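Local coordinates for protein ftsY (Mycoplasma mycoides, PDB 1ZU4) that is the receptor for the signal recognition particle, a protein of the SRP54-type family that joins a helical N domain to a P-loop NTPase-type G domain, at residues A[37-41]-A[58-62]; A[52-57]-A[274-278]; A[126-130]-A[159-164]. All blocks are in the same frame, centred on the assembly; numbering follows the deposited sequence.

Contact 1: residues A[37-41]-A[58-62]; sequences FEELE and SNLVR
The N-domain helical bundle of this SRP receptor gives a worked example of how an aromatic ring can be packed where two helices meet. Helices 37-41 and 58-62, both regular alpha-helix, run roughly antiparallel, their local axes 10.8 Å apart at 141°, with Glu-41 CA 6.5 Å from Ser-58 CA as the nearest backbone pair. Phe-37 (chi1 m, chi2 98°) turns its ring into the interface. Along the second helix, Ser-58 comes first: in the t rotamer its OG donates a 2.7 Å hydrogen bond to OE2 of Glu-41, whose m, t side chain reaches back across the seam. One turn on, Val-61, also t, sets CG1 3.6 Å from Phe-37 CE2, at the edge of the ring, and 4.2 Å from Leu-40 CD2; Leu-78 of helix 71-87 also packs on this valine. Arg-62 (chi1 t, chi2 146°, chi3 22°) then covers a face of Phe-37. Its guanidinium lies flat on the ring, centres 4.4 Å apart and planes at 25°, while NH1 forms a salt bridge with Asp-34, three residues before Phe-37. A CH-pi contact completes the cover: Arg-62 CB stands 3.9 Å from the Phe-37 ring centroid, 23° off its normal.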
ATOM      1  N   PHE A  37      25.903  18.711   1.893  1.00 22.76           N
ATOM      2  CA  PHE A  37      25.283  17.569   1.236  1.00 21.44           C
ATOM      3  C   PHE A  37      25.655  16.222   1.865  1.00 19.42           C
ATOM      4  O   PHE A  37      24.841  15.341   1.916  1.00 16.36           O
ATOM      5  CB  PHE A  37      25.386  17.636  -0.293  1.00 22.28           C
ATOM      6  CG  PHE A  37      24.481  18.677  -0.891  1.00 24.38           C
ATOM      7  CD1 PHE A  37      24.975  19.935  -1.237  1.00 25.98           C
ATOM      8  CD2 PHE A  37      23.116  18.438  -1.022  1.00 28.51           C
ATOM      9  CE1 PHE A  37      24.138  20.915  -1.740  1.00 26.83           C
ATOM     10  CE2 PHE A  37      22.270  19.420  -1.550  1.00 27.45           C
ATOM     11  CZ  PHE A  37      22.776  20.654  -1.896  1.00 27.29           C
ATOM     12  N   GLU A  38      26.845  16.116   2.452  1.00 20.51           N
ATOM     13  CA  GLU A  38      27.212  14.902   3.175  1.00 20.82           C
ATOM     14  C   GLU A  38      26.341  14.725   4.405  1.00 20.04           C
ATOM     15  O   GLU A  38      25.940  13.608   4.722  1.00 19.50           O
ATOM     16  CB  GLU A  38      28.676  14.935   3.623  1.00 22.41           C
ATOM     17  CG  GLU A  38      29.681  14.943   2.517  1.00 23.98           C
ATOM     18  CD  GLU A  38      31.077  15.242   3.053  1.00 28.86           C
ATOM     19  OE1 GLU A  38      31.373  14.842   4.208  1.00 29.39           O
ATOM     20  OE2 GLU A  38      31.869  15.874   2.317  1.00 31.95           O
ATOM     21  N   GLU A  39      26.094  15.841   5.106  1.00 20.27           N
ATOM     22  CA  GLU A  39      25.267  15.824   6.308  1.00 20.58           C
ATOM     23  C   GLU A  39      23.844  15.516   5.899  1.00 18.13           C
ATOM     24  O   GLU A  39      23.199  14.741   6.552  1.00 17.76           O
ATOM     25  CB  GLU A  39      25.277  17.166   7.051  1.00 21.11           C
ATOM     26  CG  GLU A  39      26.629  17.634   7.610  1.00 26.70           C
ATOM     27  CD  GLU A  39      27.179  16.748   8.706  1.00 31.34           C
ATOM     28  OE1 GLU A  39      26.411  15.996   9.350  1.00 34.79           O
ATOM     29  OE2 GLU A  39      28.411  16.797   8.907  1.00 38.32           O
ATOM     30  N   LEU A  40      23.352  16.147   4.825  1.00 17.11           N
ATOM     31  CA  LEU A  40      21.987  15.879   4.404  1.00 16.01           C
ATOM     32  C   LEU A  40      21.806  14.416   4.029  1.00 16.47           C
ATOM     33  O   LEU A  40      20.796  13.766   4.396  1.00 16.93           O
ATOM     34  CB  LEU A  40      21.592  16.795   3.254  1.00 16.25           C
ATOM     35  CG  LEU A  40      20.262  16.446   2.532  1.00 16.17           C
ATOM     36  CD1 LEU A  40      19.092  16.778   3.418  1.00 16.84           C
ATOM     37  CD2 LEU A  40      20.149  17.196   1.187  1.00 14.68           C
ATOM     38  N   GLU A  41      22.806  13.872   3.337  1.00 17.00           N
ATOM     39  CA  GLU A  41      22.757  12.482   2.866  1.00 17.47           C
ATOM     40  C   GLU A  41      22.668  11.551   4.041  1.00 16.03           C
ATOM     41  O   GLU A  41      21.930  10.582   4.010  1.00 16.33           O
ATOM     42  CB  GLU A  41      23.984  12.189   1.976  1.00 17.36           C
ATOM     43  CG  GLU A  41      23.753  12.665   0.552  1.00 18.98           C
ATOM     44  CD  GLU A  41      25.012  12.805  -0.288  1.00 20.31           C
ATOM     45  OE1 GLU A  41      26.125  12.356   0.084  1.00 21.96           O
ATOM     46  OE2 GLU A  41      24.860  13.388  -1.346  1.00 19.11           O
ATOM     47  N   SER A  58      19.248  13.721  -2.925  1.00 15.36           N
ATOM     48  CA  SER A  58      20.376  14.649  -2.737  1.00 16.97           C
ATOM     49  C   SER A  58      20.728  15.375  -4.032  1.00 18.61           C
ATOM     50  O   SER A  58      20.935  16.599  -4.013  1.00 20.01           O
ATOM     51  CB  SER A  58      21.603  13.904  -2.229  1.00 17.81           C
ATOM     52  OG  SER A  58      22.616  14.837  -1.831  1.00 17.87           O
ATOM     53  N   ASN A  59      20.784  14.647  -5.146  1.00 18.88           N
ATOM     54  CA  ASN A  59      21.126  15.285  -6.445  1.00 19.79           C
ATOM     55  C   ASN A  59      20.111  16.314  -6.891  1.00 18.94           C
ATOM     56  O   ASN A  59      20.478  17.393  -7.340  1.00 18.78           O
ATOM     57  CB  ASN A  59      21.348  14.261  -7.550  1.00 19.69           C
ATOM     58  CG  ASN A  59      22.669  13.547  -7.415  1.00 23.13           C
ATOM     59  OD1 ASN A  59      22.851  12.455  -7.965  1.00 26.28           O
ATOM     60  ND2 ASN A  59      23.588  14.131  -6.659  1.00 22.02           N
ATOM     61  N   LEU A  60      18.830  15.976  -6.747  1.00 18.72           N
ATOM     62  CA  LEU A  60      17.747  16.935  -6.943  1.00 17.34           C
ATOM     63  C   LEU A  60      17.814  18.203  -6.074  1.00 17.87           C
ATOM     64  O   LEU A  60      17.651  19.308  -6.585  1.00 16.32           O
ATOM     65  CB  LEU A  60      16.408  16.233  -6.759  1.00 17.86           C
ATOM     66  CG  LEU A  60      15.961  15.421  -7.982  1.00 15.98           C
ATOM     67  CD1 LEU A  60      14.810  14.514  -7.586  1.00 17.10           C
ATOM     68  CD2 LEU A  60      15.625  16.348  -9.191  1.00 19.15           C
ATOM     69  N   VAL A  61      18.027  18.041  -4.761  1.00 16.81           N
ATOM     70  CA  VAL A  61      18.196  19.195  -3.862  1.00 16.41           C
ATOM     71  C   VAL A  61      19.437  20.018  -4.318  1.00 17.35           C
ATOM     72  O   VAL A  61      19.384  21.232  -4.438  1.00 17.27           O
ATOM     73  CB  VAL A  61      18.395  18.777  -2.401  1.00 15.88           C
ATOM     74  CG1 VAL A  61      18.759  20.013  -1.542  1.00 15.52           C
ATOM     75  CG2 VAL A  61      17.120  18.110  -1.820  1.00 16.61           C
ATOM     76  N   ARG A  62      20.517  19.331  -4.658  1.00 18.82           N
ATOM     77  CA  ARG A  62      21.731  20.009  -5.108  1.00 20.78           C
ATOM     78  C   ARG A  62      21.472  20.777  -6.407  1.00 22.00           C
ATOM     79  O   ARG A  62      21.972  21.875  -6.601  1.00 23.10           O
ATOM     80  CB  ARG A  62      22.887  18.993  -5.193  1.00 21.00           C
ATOM     81  CG  ARG A  62      24.036  19.541  -5.990  1.00 24.13           C
ATOM     82  CD  ARG A  62      25.401  19.108  -5.547  1.00 27.59           C
ATOM     83  NE  ARG A  62      25.600  17.880  -4.766  1.00 26.97           N
ATOM     84  CZ  ARG A  62      26.652  17.775  -3.948  1.00 24.50           C
ATOM     85  NH1 ARG A  62      27.452  18.820  -3.828  1.00 24.27           N
ATOM     86  NH2 ARG A  62      26.909  16.672  -3.242  1.00 22.85           N
TER

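Contact 2: residues A[52-57]-A[274-278]; sequences KMVLKV and LAIKE
The junction between the N and G domains of this protein is a worked example of two domains meeting through helices, and Met-53 contributes the largest share of the surface buried here. The segments 52-57 and 274-278 are both alpha-helical and cross steeply, at 103° between their N-to-C directions, with the local axes 10.3 Å apart at closest approach. Met-53 CA and Leu-274 CA, 6.8 Å apart, set the register. The m, m, t conformation of Met-53 puts CG 3.5 Å from Leu-274 O and 3.9 Å from Leu-274 CB, then carries CE forward to 3.6 Å from Lys-277 CG and 3.9 Å from Glu-278 OE1. Leu-274 takes the m, t rotamer, and its CD1 comes within 4.4 Å of CG2 of Val-57, a t valine one turn beyond Met-53. Lys-277, t at chi1 and p at chi2, offers its aliphatic part to the methionine while its NZ is hydrogen-bonded to the carbonyl oxygens of Tyr-86 and Asp-88. Glu-278 also begins t, p; its CA-to-CB bond points toward helix 52-57, and OE2 lies 3.1 Å from Lys-52 CD. Lys-52 starts m, t, t and its end leads away. Lys-56, t, t, m, p, brings NZ to 4.2 Å from Glu-278 OE1, beyond a salt bridge. Ala-85 of helix 71-87 also touches Met-53 and Val-57. The chemistry is therefore mainly van der Waals at the centre, with charges at the margin that attract only at a distance, consistent with a fit that depends chiefly on apolar packing.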
ATOM      1  N   LYS A  52      19.923   4.283  -3.311  1.00 16.13           N
ATOM      2  CA  LYS A  52      19.663   4.831  -4.623  1.00 17.23           C
ATOM      3  C   LYS A  52      18.777   6.045  -4.489  1.00 16.32           C
ATOM      4  O   LYS A  52      18.958   7.010  -5.204  1.00 15.69           O
ATOM      5  CB  LYS A  52      19.010   3.796  -5.561  1.00 18.40           C
ATOM      6  CG  LYS A  52      19.932   2.612  -5.876  1.00 24.26           C
ATOM      7  CD  LYS A  52      19.558   1.931  -7.200  1.00 27.77           C
ATOM      8  CE  LYS A  52      20.759   1.160  -7.805  1.00 30.77           C
ATOM      9  NZ  LYS A  52      20.892  -0.237  -7.283  1.00 30.59           N
ATOM     10  N   MET A  53      17.801   5.975  -3.595  1.00 15.75           N
ATOM     11  CA  MET A  53      16.888   7.107  -3.323  1.00 15.43           C
ATOM     12  C   MET A  53      17.584   8.269  -2.616  1.00 15.88           C
ATOM     13  O   MET A  53      17.329   9.416  -2.946  1.00 16.83           O
ATOM     14  CB  MET A  53      15.671   6.614  -2.532  1.00 14.49           C
ATOM     15  CG  MET A  53      14.592   5.885  -3.440  1.00 16.64           C
ATOM     16  SD  MET A  53      13.819   7.171  -4.512  1.00 19.64           S
ATOM     17  CE  MET A  53      12.748   6.160  -5.576  1.00 15.73           C
ATOM     18  N   VAL A  54      18.444   7.971  -1.638  1.00 15.65           N
ATOM     19  CA  VAL A  54      19.268   9.019  -1.013  1.00 16.56           C
ATOM     20  C   VAL A  54      20.009   9.785  -2.100  1.00 16.74           C
ATOM     21  O   VAL A  54      19.960  11.002  -2.138  1.00 16.01           O
ATOM     22  CB  VAL A  54      20.283   8.452   0.016  1.00 16.25           C
ATOM     23  CG1 VAL A  54      21.249   9.532   0.540  1.00 16.76           C
ATOM     24  CG2 VAL A  54      19.519   7.863   1.184  1.00 17.54           C
ATOM     25  N   LEU A  55      20.671   9.048  -2.993  1.00 17.07           N
ATOM     26  CA  LEU A  55      21.424   9.645  -4.086  1.00 17.41           C
ATOM     27  C   LEU A  55      20.554  10.496  -5.026  1.00 17.35           C
ATOM     28  O   LEU A  55      20.911  11.614  -5.376  1.00 19.23           O
ATOM     29  CB  LEU A  55      22.137   8.535  -4.863  1.00 18.46           C
ATOM     30  CG  LEU A  55      22.882   8.960  -6.120  1.00 19.30           C
ATOM     31  CD1 LEU A  55      24.205   9.519  -5.701  1.00 20.59           C
ATOM     32  CD2 LEU A  55      23.031   7.787  -7.070  1.00 25.10           C
ATOM     33  N   LYS A  56      19.423   9.969  -5.447  1.00 16.79           N
ATOM     34  CA  LYS A  56      18.503  10.710  -6.321  1.00 17.47           C
ATOM     35  C   LYS A  56      17.946  11.985  -5.643  1.00 16.79           C
ATOM     36  O   LYS A  56      17.902  13.041  -6.255  1.00 17.31           O
ATOM     37  CB  LYS A  56      17.362   9.795  -6.803  1.00 17.79           C
ATOM     38  CG  LYS A  56      16.524  10.417  -7.930  1.00 21.14           C
ATOM     39  CD  LYS A  56      15.327   9.549  -8.368  1.00 27.60           C
ATOM     40  CE  LYS A  56      15.735   8.506  -9.404  1.00 32.37           C
ATOM     41  NZ  LYS A  56      16.474   7.393  -8.737  1.00 34.90           N
ATOM     42  N   VAL A  57      17.569  11.899  -4.370  1.00 15.71           N
ATOM     43  CA  VAL A  57      17.009  13.065  -3.653  1.00 14.02           C
ATOM     44  C   VAL A  57      18.085  14.139  -3.414  1.00 13.51           C
ATOM     45  O   VAL A  57      17.858  15.322  -3.648  1.00 12.47           O
ATOM     46  CB  VAL A  57      16.289  12.631  -2.348  1.00 13.23           C
ATOM     47  CG1 VAL A  57      15.926  13.854  -1.472  1.00 12.21           C
ATOM     48  CG2 VAL A  57      14.997  11.897  -2.700  1.00 14.78           C
ATOM     49  N   LEU A 274       9.466   5.506  -0.593  1.00 13.09           N
ATOM     50  CA  LEU A 274      10.475   5.631  -1.618  1.00 14.33           C
ATOM     51  C   LEU A 274      11.244   4.347  -1.806  1.00 13.48           C
ATOM     52  O   LEU A 274      11.650   4.046  -2.901  1.00 14.03           O
ATOM     53  CB  LEU A 274      11.435   6.772  -1.294  1.00 14.08           C
ATOM     54  CG  LEU A 274      10.856   8.189  -1.332  1.00 18.25           C
ATOM     55  CD1 LEU A 274      11.954   9.204  -0.945  1.00 20.42           C
ATOM     56  CD2 LEU A 274      10.420   8.426  -2.716  1.00 20.05           C
ATOM     57  N   ALA A 275      11.497   3.637  -0.721  1.00 13.15           N
ATOM     58  CA  ALA A 275      12.122   2.332  -0.784  1.00 13.04           C
ATOM     59  C   ALA A 275      11.245   1.417  -1.645  1.00 13.21           C
ATOM     60  O   ALA A 275      11.765   0.671  -2.454  1.00 12.08           O
ATOM     61  CB  ALA A 275      12.324   1.736   0.663  1.00 13.15           C
ATOM     62  N   ILE A 276       9.912   1.476  -1.465  1.00 13.48           N
ATOM     63  CA  ILE A 276       8.986   0.656  -2.242  1.00 13.79           C
ATOM     64  C   ILE A 276       9.094   0.991  -3.749  1.00 14.95           C
ATOM     65  O   ILE A 276       9.276   0.118  -4.598  1.00 13.15           O
ATOM     66  CB  ILE A 276       7.507   0.810  -1.714  1.00 15.16           C
ATOM     67  CG1 ILE A 276       7.378   0.080  -0.353  1.00 13.22           C
ATOM     68  CG2 ILE A 276       6.493   0.266  -2.731  1.00 14.56           C
ATOM     69  CD1 ILE A 276       6.184   0.513   0.481  1.00 14.04           C
ATOM     70  N   LYS A 277       8.955   2.270  -4.059  1.00 15.68           N
ATOM     71  CA  LYS A 277       9.086   2.766  -5.423  1.00 15.84           C
ATOM     72  C   LYS A 277      10.405   2.251  -6.059  1.00 14.93           C
ATOM     73  O   LYS A 277      10.381   1.762  -7.177  1.00 13.93           O
ATOM     74  CB  LYS A 277       9.023   4.298  -5.368  1.00 16.30           C
ATOM     75  CG  LYS A 277       9.466   5.033  -6.603  1.00 16.86           C
ATOM     76  CD  LYS A 277       8.547   4.650  -7.749  1.00 23.04           C
ATOM     77  CE  LYS A 277       9.199   4.975  -9.080  1.00 25.60           C
ATOM     78  NZ  LYS A 277      10.007   6.251  -9.043  1.00 33.26           N
ATOM     79  N   GLU A 278      11.525   2.335  -5.332  1.00 13.32           N
ATOM     80  CA  GLU A 278      12.831   1.901  -5.886  1.00 15.46           C
ATOM     81  C   GLU A 278      12.900   0.381  -6.078  1.00 15.07           C
ATOM     82  O   GLU A 278      13.171  -0.088  -7.181  1.00 15.90           O
ATOM     83  CB  GLU A 278      14.006   2.363  -4.997  1.00 15.70           C
ATOM     84  CG  GLU A 278      15.389   1.923  -5.485  1.00 17.20           C
ATOM     85  CD  GLU A 278      15.769   2.571  -6.785  1.00 21.81           C
ATOM     86  OE1 GLU A 278      15.361   3.726  -7.041  1.00 23.59           O
ATOM     87  OE2 GLU A 278      16.449   1.887  -7.563  1.00 25.07           O
TER

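Contact 3: residues A[126-130]-A[159-164]; sequences ANYYA and RLNNKV
Small residues on a helix let a neighbouring loop come close, as Ala-130 and Ala-126 illustrate in the G domain. Segment 126-130 is alpha-helical; 159-164 is largely irregular and closes with a type I beta turn from Asn-161 to Val-164, where Val-164 N bonds Asn-161 O at 3.2 Å. Ala-130, the most covered residue, has its CA 5.7 Å from Lys-163 CA. Its CB meets Asn-161 CB and Val-164 CG2, each at 3.6 Å, and its carbonyl O accepts a 2.6 Å hydrogen bond from Lys-163 NZ. Asn-127 (chi1 t), second in covered area, lies with its CA 5.8 Å from that of Leu-160 and rests CB 3.8 Å from CD2 of this m, t leucine. Ala-126, its CA 6.5 Å from Val-164 CA, touches CG1 of that t valine with its CB at 3.7 Å. The turn thus delivers the chain into strand 164-167, an outermost strand of the sheet, beside helix 118-131; Ala-126 and Val-164 both also pack on Ile-138 of the adjacent parallel strand 136-140.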
ATOM      1  N   ALA A 126     -13.545  -3.015   1.433  1.00 16.36           N
ATOM      2  CA  ALA A 126     -14.983  -3.207   1.225  1.00 17.56           C
ATOM      3  C   ALA A 126     -15.793  -2.004   1.784  1.00 17.42           C
ATOM      4  O   ALA A 126     -16.676  -1.465   1.095  1.00 17.64           O
ATOM      5  CB  ALA A 126     -15.465  -4.546   1.887  1.00 16.99           C
ATOM      6  N   ASN A 127     -15.496  -1.637   3.025  1.00 17.52           N
ATOM      7  CA  ASN A 127     -16.087  -0.460   3.685  1.00 19.59           C
ATOM      8  C   ASN A 127     -15.878   0.858   2.915  1.00 19.76           C
ATOM      9  O   ASN A 127     -16.784   1.679   2.869  1.00 19.06           O
ATOM     10  CB  ASN A 127     -15.539  -0.270   5.123  1.00 19.62           C
ATOM     11  CG  ASN A 127     -16.371   0.741   5.933  1.00 24.22           C
ATOM     12  OD1 ASN A 127     -15.890   1.824   6.317  1.00 30.65           O
ATOM     13  ND2 ASN A 127     -17.630   0.405   6.147  1.00 25.29           N
ATOM     14  N   TYR A 128     -14.690   1.034   2.333  1.00 18.78           N
ATOM     15  CA  TYR A 128     -14.332   2.218   1.560  1.00 19.44           C
ATOM     16  C   TYR A 128     -15.259   2.379   0.363  1.00 20.36           C
ATOM     17  O   TYR A 128     -15.749   3.505   0.079  1.00 21.72           O
ATOM     18  CB  TYR A 128     -12.861   2.129   1.098  1.00 18.63           C
ATOM     19  CG  TYR A 128     -12.360   3.278   0.242  1.00 19.62           C
ATOM     20  CD1 TYR A 128     -11.699   4.379   0.800  1.00 18.58           C
ATOM     21  CD2 TYR A 128     -12.492   3.232  -1.151  1.00 19.40           C
ATOM     22  CE1 TYR A 128     -11.215   5.427  -0.046  1.00 21.11           C
ATOM     23  CE2 TYR A 128     -12.038   4.243  -1.962  1.00 19.74           C
ATOM     24  CZ  TYR A 128     -11.419   5.334  -1.435  1.00 20.59           C
ATOM     25  OH  TYR A 128     -10.964   6.299  -2.337  1.00 20.84           O
ATOM     26  N   TYR A 129     -15.502   1.279  -0.367  1.00 19.01           N
ATOM     27  CA  TYR A 129     -16.399   1.359  -1.525  1.00 17.72           C
ATOM     28  C   TYR A 129     -17.869   1.374  -1.108  1.00 18.68           C
ATOM     29  O   TYR A 129     -18.697   2.066  -1.737  1.00 20.22           O
ATOM     30  CB  TYR A 129     -16.082   0.246  -2.546  1.00 17.32           C
ATOM     31  CG  TYR A 129     -14.806   0.580  -3.239  1.00 13.23           C
ATOM     32  CD1 TYR A 129     -13.602  -0.018  -2.852  1.00 11.75           C
ATOM     33  CD2 TYR A 129     -14.776   1.554  -4.217  1.00 15.27           C
ATOM     34  CE1 TYR A 129     -12.393   0.322  -3.441  1.00 16.75           C
ATOM     35  CE2 TYR A 129     -13.555   1.937  -4.827  1.00 13.00           C
ATOM     36  CZ  TYR A 129     -12.370   1.303  -4.426  1.00 18.05           C
ATOM     37  OH  TYR A 129     -11.158   1.659  -4.986  1.00 20.58           O
ATOM     38  N   ALA A 130     -18.194   0.648  -0.047  1.00 18.96           N
ATOM     39  CA  ALA A 130     -19.586   0.577   0.440  1.00 20.98           C
ATOM     40  C   ALA A 130     -20.076   1.956   0.859  1.00 22.04           C
ATOM     41  O   ALA A 130     -21.204   2.344   0.517  1.00 22.11           O
ATOM     42  CB  ALA A 130     -19.742  -0.443   1.588  1.00 19.91           C
ATOM     43  N   ARG A 159     -18.783  -4.278  12.125  1.00 50.90           N
ATOM     44  CA  ARG A 159     -18.141  -3.023  11.686  1.00 50.30           C
ATOM     45  C   ARG A 159     -18.404  -2.566  10.253  1.00 49.64           C
ATOM     46  O   ARG A 159     -18.208  -1.402   9.938  1.00 49.84           O
ATOM     47  CB  ARG A 159     -16.623  -3.069  11.948  1.00 50.68           C
ATOM     48  CG  ARG A 159     -16.257  -3.001  13.422  1.00 51.30           C
ATOM     49  CD  ARG A 159     -14.900  -3.626  13.695  1.00 53.18           C
ATOM     50  NE  ARG A 159     -13.892  -2.598  13.945  1.00 54.99           N
ATOM     51  CZ  ARG A 159     -12.678  -2.829  14.436  1.00 55.13           C
ATOM     52  NH1 ARG A 159     -12.279  -4.074  14.736  1.00 53.88           N
ATOM     53  NH2 ARG A 159     -11.856  -1.800  14.620  1.00 56.15           N
ATOM     54  N   LEU A 160     -18.842  -3.467   9.384  1.00 48.70           N
ATOM     55  CA  LEU A 160     -18.963  -3.136   7.969  1.00 47.97           C
ATOM     56  C   LEU A 160     -20.350  -2.636   7.589  1.00 47.61           C
ATOM     57  O   LEU A 160     -21.353  -3.092   8.113  1.00 47.51           O
ATOM     58  CB  LEU A 160     -18.593  -4.335   7.090  1.00 47.87           C
ATOM     59  CG  LEU A 160     -17.138  -4.825   6.997  1.00 47.88           C
ATOM     60  CD1 LEU A 160     -17.045  -6.013   6.069  1.00 46.80           C
ATOM     61  CD2 LEU A 160     -16.234  -3.732   6.493  1.00 49.45           C
ATOM     62  N   ASN A 161     -20.376  -1.693   6.658  1.00 47.03           N
ATOM     63  CA  ASN A 161     -21.595  -1.228   6.011  1.00 46.56           C
ATOM     64  C   ASN A 161     -22.527  -2.365   5.522  1.00 45.93           C
ATOM     65  O   ASN A 161     -22.068  -3.448   5.163  1.00 45.92           O
ATOM     66  CB  ASN A 161     -21.154  -0.357   4.845  1.00 46.96           C
ATOM     67  CG  ASN A 161     -22.232   0.558   4.367  1.00 47.46           C
ATOM     68  OD1 ASN A 161     -22.388   1.680   4.885  1.00 47.52           O
ATOM     69  ND2 ASN A 161     -22.996   0.103   3.365  1.00 46.36           N
ATOM     70  N   ASN A 162     -23.834  -2.122   5.517  1.00 45.28           N
ATOM     71  CA  ASN A 162     -24.816  -3.163   5.133  1.00 44.48           C
ATOM     72  C   ASN A 162     -24.716  -3.615   3.657  1.00 42.75           C
ATOM     73  O   ASN A 162     -25.280  -4.657   3.276  1.00 42.56           O
ATOM     74  CB  ASN A 162     -26.261  -2.720   5.470  1.00 45.02           C
ATOM     75  CG  ASN A 162     -26.513  -2.590   6.992  1.00 47.54           C
ATOM     76  OD1 ASN A 162     -26.032  -3.405   7.799  1.00 50.51           O
ATOM     77  ND2 ASN A 162     -27.291  -1.567   7.379  1.00 49.17           N
ATOM     78  N   LYS A 163     -23.994  -2.829   2.847  1.00 40.35           N
ATOM     79  CA  LYS A 163     -23.814  -3.094   1.401  1.00 37.46           C
ATOM     80  C   LYS A 163     -22.633  -4.007   1.088  1.00 34.95           C
ATOM     81  O   LYS A 163     -22.247  -4.138  -0.076  1.00 34.27           O
ATOM     82  CB  LYS A 163     -23.678  -1.797   0.606  1.00 37.36           C
ATOM     83  CG  LYS A 163     -25.006  -1.066   0.396  1.00 39.55           C
ATOM     84  CD  LYS A 163     -24.860   0.078  -0.602  1.00 41.35           C
ATOM     85  CE  LYS A 163     -24.792   1.427   0.082  1.00 42.82           C
ATOM     86  NZ  LYS A 163     -23.598   1.523   0.968  1.00 43.34           N
ATOM     87  N   VAL A 164     -22.068  -4.611   2.134  1.00 32.38           N
ATOM     88  CA  VAL A 164     -20.995  -5.596   2.002  1.00 29.67           C
ATOM     89  C   VAL A 164     -21.478  -6.973   2.449  1.00 29.18           C
ATOM     90  O   VAL A 164     -21.874  -7.156   3.615  1.00 29.06           O
ATOM     91  CB  VAL A 164     -19.735  -5.270   2.829  1.00 29.54           C
ATOM     92  CG1 VAL A 164     -18.655  -6.347   2.575  1.00 27.92           C
ATOM     93  CG2 VAL A 164     -19.199  -3.851   2.556  1.00 27.69           C
TER

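From the N terminus, helix 34-46 enters contact 1, and helix 51-64 enters contact 2 through 52-57 before closing contact 1 through 58-62, a short loop of 16 residues within the N domain. Contact 2 stays open across 216 residues, until helix 272-280 returns from the G domain, so along the chain its segments alternate with those of contact 1. The two share helix 51-64 and touch, Glu-41 O lying 3.7 Å from Val-54 CG1. Contact 3 opens and closes inside this loop, tying helix 118-131 to the approach of strand 164-167. It lies on the opposite side of the chain's centre from both, centre to centre about 36 Å from contact 2 and 45 Å from contact 1.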